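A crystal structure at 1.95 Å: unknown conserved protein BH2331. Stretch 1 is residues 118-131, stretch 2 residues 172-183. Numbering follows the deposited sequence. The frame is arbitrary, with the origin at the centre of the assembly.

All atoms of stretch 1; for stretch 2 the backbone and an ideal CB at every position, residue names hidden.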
# COMPACT_ATOMS: atom_id res chain seq x y z
N ASN A 118 -1.07 -7.31 -11.58
CA ASN A 118 0.26 -7.74 -11.99
C ASN A 118 1.34 -6.88 -11.39
O ASN A 118 1.98 -6.10 -12.10
CB ASN A 118 0.36 -7.68 -13.50
CG ASN A 118 -0.69 -8.51 -14.19
OD1 ASN A 118 -0.60 -9.74 -14.19
ND2 ASN A 118 -1.66 -7.84 -14.82
N PRO A 119 1.56 -7.00 -10.08
CA PRO A 119 2.42 -6.03 -9.45
C PRO A 119 3.89 -6.08 -9.86
O PRO A 119 4.56 -5.07 -9.81
CB PRO A 119 2.24 -6.35 -7.96
CG PRO A 119 1.96 -7.75 -7.91
CD PRO A 119 1.05 -7.97 -9.12
N ALA A 120 4.40 -7.23 -10.31
CA ALA A 120 5.73 -7.23 -10.95
C ALA A 120 5.87 -6.17 -12.09
O ALA A 120 6.95 -5.63 -12.29
CB ALA A 120 6.07 -8.62 -11.46
N SER A 121 4.82 -5.94 -12.89
CA SER A 121 4.91 -4.93 -13.94
C SER A 121 4.95 -3.55 -13.40
O SER A 121 5.56 -2.67 -14.02
CB SER A 121 3.76 -5.03 -14.95
OG SER A 121 3.64 -6.35 -15.41
N PHE A 122 4.25 -3.31 -12.29
CA PHE A 122 4.36 -2.03 -11.63
C PHE A 122 5.81 -1.83 -11.14
O PHE A 122 6.40 -0.78 -11.33
CB PHE A 122 3.34 -1.88 -10.48
CG PHE A 122 3.85 -1.11 -9.33
CD1 PHE A 122 3.94 0.27 -9.39
CD2 PHE A 122 4.23 -1.74 -8.15
CE1 PHE A 122 4.40 0.97 -8.35
CE2 PHE A 122 4.71 -1.01 -7.07
CZ PHE A 122 4.80 0.34 -7.19
N VAL A 123 6.41 -2.86 -10.56
CA VAL A 123 7.75 -2.73 -10.05
C VAL A 123 8.74 -2.40 -11.17
O VAL A 123 9.57 -1.57 -10.99
CB VAL A 123 8.21 -3.98 -9.30
CG1 VAL A 123 9.61 -3.74 -8.81
CG2 VAL A 123 7.29 -4.27 -8.11
N SER A 124 8.64 -3.06 -12.31
CA SER A 124 9.55 -2.79 -13.42
C SER A 124 9.30 -1.43 -14.02
O SER A 124 10.25 -0.73 -14.37
CB SER A 124 9.51 -3.88 -14.50
OG SER A 124 8.22 -4.00 -15.01
N GLU A 125 8.04 -1.03 -14.08
CA GLU A 125 7.72 0.31 -14.53
C GLU A 125 8.23 1.35 -13.57
O GLU A 125 8.71 2.38 -14.00
CB GLU A 125 6.22 0.49 -14.76
CG GLU A 125 5.68 -0.15 -16.01
CD GLU A 125 6.25 0.50 -17.25
OE1 GLU A 125 5.72 1.56 -17.62
OE2 GLU A 125 7.28 -0.04 -17.78
N ALA A 126 8.12 1.10 -12.27
CA ALA A 126 8.71 2.01 -11.28
C ALA A 126 10.23 2.15 -11.49
O ALA A 126 10.72 3.27 -11.59
CB ALA A 126 8.35 1.60 -9.85
N TYR A 127 10.92 1.03 -11.70
CA TYR A 127 12.36 1.02 -12.01
C TYR A 127 12.67 1.86 -13.26
O TYR A 127 13.63 2.65 -13.27
CB TYR A 127 12.86 -0.44 -12.23
CG TYR A 127 14.37 -0.52 -12.28
CD1 TYR A 127 15.07 -0.32 -13.47
CD2 TYR A 127 15.09 -0.68 -11.12
CE1 TYR A 127 16.43 -0.37 -13.51
CE2 TYR A 127 16.44 -0.70 -11.16
CZ TYR A 127 17.11 -0.58 -12.36
OH TYR A 127 18.48 -0.59 -12.36
N ARG A 128 11.85 1.70 -14.29
CA ARG A 128 12.08 2.36 -15.57
C ARG A 128 11.95 3.88 -15.47
O ARG A 128 12.79 4.66 -16.01
CB ARG A 128 11.15 1.79 -16.65
CG ARG A 128 11.35 2.45 -18.02
CD ARG A 128 10.34 1.97 -19.02
NE ARG A 128 8.96 2.33 -18.74
CZ ARG A 128 8.46 3.55 -18.89
NH1 ARG A 128 9.20 4.54 -19.34
NH2 ARG A 128 7.19 3.76 -18.63
N VAL A 129 10.96 4.34 -14.72
CA VAL A 129 10.65 5.79 -14.75
C VAL A 129 11.49 6.54 -13.71
O VAL A 129 11.52 7.79 -13.67
CB VAL A 129 9.14 6.06 -14.51
CG1 VAL A 129 8.22 5.46 -15.64
CG2 VAL A 129 8.74 5.64 -13.02
N LEU A 130 12.15 5.79 -12.83
CA LEU A 130 13.12 6.38 -11.91
C LEU A 130 14.42 6.82 -12.55
O LEU A 130 15.00 6.11 -13.34
CB LEU A 130 13.47 5.42 -10.76
CG LEU A 130 12.46 5.38 -9.64
CD1 LEU A 130 12.72 4.25 -8.66
CD2 LEU A 130 12.40 6.74 -8.86
N LYS A 131 14.88 7.99 -12.15
CA LYS A 131 16.27 8.33 -12.37
C LYS A 131 17.27 7.33 -11.72
O LYS A 131 16.97 6.66 -10.72
CB LYS A 131 16.53 9.71 -11.86
CG LYS A 131 15.85 10.78 -12.71
CD LYS A 131 16.15 12.11 -12.11
CE LYS A 131 15.48 13.29 -12.85
NZ LYS A 131 15.72 13.25 -14.28
N UNK A 172 8.23 -12.35 -1.15
CA UNK A 172 7.71 -12.14 -2.51
C UNK A 172 8.18 -10.78 -2.97
O UNK A 172 8.60 -10.63 -4.11
CB UNK A 172 6.18 -12.24 -2.56
N UNK A 173 8.06 -9.76 -2.12
CA UNK A 173 8.52 -8.42 -2.47
C UNK A 173 10.05 -8.34 -2.67
O UNK A 173 10.51 -7.64 -3.55
CB UNK A 173 8.09 -7.44 -1.38
N UNK A 174 10.82 -9.01 -1.84
CA UNK A 174 12.25 -9.06 -2.03
C UNK A 174 12.64 -9.62 -3.38
O UNK A 174 13.55 -9.08 -4.05
CB UNK A 174 12.89 -9.89 -0.92
N UNK A 175 12.00 -10.72 -3.77
CA UNK A 175 12.22 -11.31 -5.11
C UNK A 175 11.78 -10.36 -6.25
O UNK A 175 12.53 -10.14 -7.22
CB UNK A 175 11.46 -12.63 -5.22
N UNK A 176 10.58 -9.78 -6.17
CA UNK A 176 10.16 -8.80 -7.17
C UNK A 176 11.10 -7.62 -7.30
O UNK A 176 11.38 -7.16 -8.41
CB UNK A 176 8.76 -8.29 -6.83
N UNK A 177 11.61 -7.10 -6.19
CA UNK A 177 12.50 -5.95 -6.24
C UNK A 177 13.80 -6.32 -6.88
O UNK A 177 14.28 -5.66 -7.79
CB UNK A 177 12.75 -5.38 -4.84
N UNK A 178 14.39 -7.43 -6.45
CA UNK A 178 15.67 -7.81 -7.05
C UNK A 178 15.50 -8.10 -8.54
O UNK A 178 16.34 -7.69 -9.36
CB UNK A 178 16.26 -9.03 -6.34
N UNK A 179 14.46 -8.83 -8.89
CA UNK A 179 14.24 -9.22 -10.29
C UNK A 179 14.16 -8.01 -11.19
O UNK A 179 14.60 -8.08 -12.33
CB UNK A 179 12.96 -10.05 -10.43
N UNK A 180 13.66 -6.89 -10.67
CA UNK A 180 13.54 -5.66 -11.44
C UNK A 180 14.83 -4.83 -11.45
O UNK A 180 14.97 -3.88 -12.24
CB UNK A 180 12.39 -4.82 -10.88
N UNK A 181 15.77 -5.15 -10.55
CA UNK A 181 17.04 -4.43 -10.50
C UNK A 181 17.17 -3.49 -9.35
O UNK A 181 18.19 -2.83 -9.26
CB UNK A 181 17.25 -3.64 -11.80
N UNK A 182 16.17 -3.42 -8.46
CA UNK A 182 16.25 -2.51 -7.33
C UNK A 182 17.19 -3.11 -6.30
O UNK A 182 17.27 -4.34 -6.17
CB UNK A 182 14.87 -2.24 -6.73
N UNK A 183 17.85 -2.25 -5.55
CA UNK A 183 18.60 -2.70 -4.36
C UNK A 183 17.92 -2.15 -3.12
O UNK A 183 17.89 -0.96 -2.89
CB UNK A 183 20.06 -2.25 -4.42

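The helix of stretch 2 crosses helix 119-129 at 42°, with the axes approaching to 9.2 Å, so only some of its positions can meet stretch 1. Position 172 is not one of them: no atom of stretch 1 lies within 5.5 Å of its ideal CB, and many residues would serve. It is Asp172.

At position 173 the ideal CB is again remote and points sideways, so a small residue would leave the gap to Pro119 and Val123 unfilled. A long or broad apolar side chain could bridge it. The residue is Trp173, with chi1 near m; its ring presents an edge to Val123, CZ3 lying 3.9 Å from Val123 CG2, and CH2 reaches to 4.4 Å from Pro119 CB.

Positions 174 and 175 are out of reach of stretch 1, which places no demand on them. They are Leu174 and Lys175.

Position 176 points toward stretch 1, its ideal CB 4.5 Å from Val123 CG2 and 5.2 Å from Ala120 CA. Beyond lies the apolar start of the first helix, which suits a flexible, unbranched apolar chain, though leucine would also be reasonable. Met176, present as selenomethionine, runs its chain along this start: SE lies 4.1 Å from Pro119 CG and 3.7 Å from Ala120 N.

Position 177 points away, yet its ideal CB is 5.3 Å from Val123 CG1, so an apolar side chain long enough to turn back could touch the valine. Leu177 does so, with CD2 4.3 Å from Val123 CG1. Positions 178 and 179 have no partner in stretch 1 near their ideal CB atoms and tolerate polar residues; they are Glu178 and Glu179.

Position 180 is the tightest point of the helix pairing, its CA 5.3 Å from that of Ser124. The ideal CB already lies 3.6 Å from Val123 CG1 and 4.3 Å from Ser124 CA, which favours a small residue. Ala180 places CB 3.7 Å from Val123 CG1, helping Met176, Leu177 and Trp173 form the hole that receives the valine as a knob.

Position 181 has phi 106°, and a CB there would be jammed against the preceding carbonyl O and sit 3.1 Å from Tyr127 CE2. Both point to glycine. Gly181 completes a Schellman motif, and a water bridges its O (2.6 Å from the water O) to Tyr127 OH (3.1 Å from the water O).

Position 182 starts sideways, its ideal CB 4.7 Å from Tyr127 CD2, but an apolar space lies ahead among Val123, Ala126, Tyr127 and Leu130. A large apolar or aromatic side chain would suit it. Phe182 swings its ring in: CE1 packs 3.5 Å from Leu130 CD1, CE2 lies 3.8 Å from Val123 CG1, and its face receives the edge of Tyr127, with centroids 5.2 Å apart and planes at 84°.

Position 183 points sideways into space that stretch 1 leaves empty, where a polar residue is acceptable; it is Glu183.

Stretch 2 (172-183) DWLKMLEEAGFE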
# COMPACT_ATOMS: atom_id res chain seq x y z
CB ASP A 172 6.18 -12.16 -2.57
CG ASP A 172 5.55 -13.54 -2.35
OD1 ASP A 172 6.18 -14.58 -2.65
OD2 ASP A 172 4.38 -13.56 -1.88
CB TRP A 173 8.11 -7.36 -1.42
CG TRP A 173 6.72 -6.98 -1.53
CD1 TRP A 173 5.72 -7.21 -0.63
CD2 TRP A 173 6.11 -6.32 -2.64
NE1 TRP A 173 4.54 -6.72 -1.11
CE2 TRP A 173 4.75 -6.17 -2.34
CE3 TRP A 173 6.60 -5.82 -3.85
CZ2 TRP A 173 3.86 -5.58 -3.21
CZ3 TRP A 173 5.73 -5.21 -4.71
CH2 TRP A 173 4.36 -5.08 -4.38
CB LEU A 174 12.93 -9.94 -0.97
CG LEU A 174 12.89 -9.56 0.51
CD1 LEU A 174 13.62 -10.64 1.30
CD2 LEU A 174 13.47 -8.21 0.76
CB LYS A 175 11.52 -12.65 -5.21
CG LYS A 175 12.20 -13.72 -4.36
CD LYS A 175 11.50 -15.07 -4.23
CE LYS A 175 12.37 -16.09 -3.39
NZ LYS A 175 13.96 -16.21 -3.63
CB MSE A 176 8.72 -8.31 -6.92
CG MSE A 176 7.70 -9.38 -7.30
SE MSE A 176 5.83 -8.73 -7.21
CE MSE A 176 5.53 -9.16 -5.30
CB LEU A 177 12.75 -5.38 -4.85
CG LEU A 177 11.57 -4.66 -4.18
CD1 LEU A 177 11.93 -4.46 -2.72
CD2 LEU A 177 11.24 -3.30 -4.84
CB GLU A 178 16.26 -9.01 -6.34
CG GLU A 178 17.70 -9.38 -6.79
CD GLU A 178 18.22 -10.61 -6.10
OE1 GLU A 178 18.36 -10.58 -4.86
OE2 GLU A 178 18.54 -11.58 -6.83
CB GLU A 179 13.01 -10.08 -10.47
CG GLU A 179 13.29 -11.52 -9.97
CD GLU A 179 12.06 -12.42 -9.85
OE1 GLU A 179 11.06 -12.12 -10.53
OE2 GLU A 179 12.08 -13.41 -9.06
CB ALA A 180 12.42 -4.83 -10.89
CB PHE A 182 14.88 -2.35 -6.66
CG PHE A 182 13.99 -1.35 -7.31
CD1 PHE A 182 14.21 -0.02 -7.15
CD2 PHE A 182 12.87 -1.77 -8.03
CE1 PHE A 182 13.40 0.90 -7.71
CE2 PHE A 182 12.04 -0.86 -8.60
CZ PHE A 182 12.30 0.49 -8.45
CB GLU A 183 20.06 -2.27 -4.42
CG GLU A 183 20.86 -3.01 -5.50
CD GLU A 183 22.29 -2.55 -5.63
OE1 GLU A 183 22.66 -1.45 -5.19
OE2 GLU A 183 23.06 -3.31 -6.22
O HOH W 1 20.14 -2.79 -10.94
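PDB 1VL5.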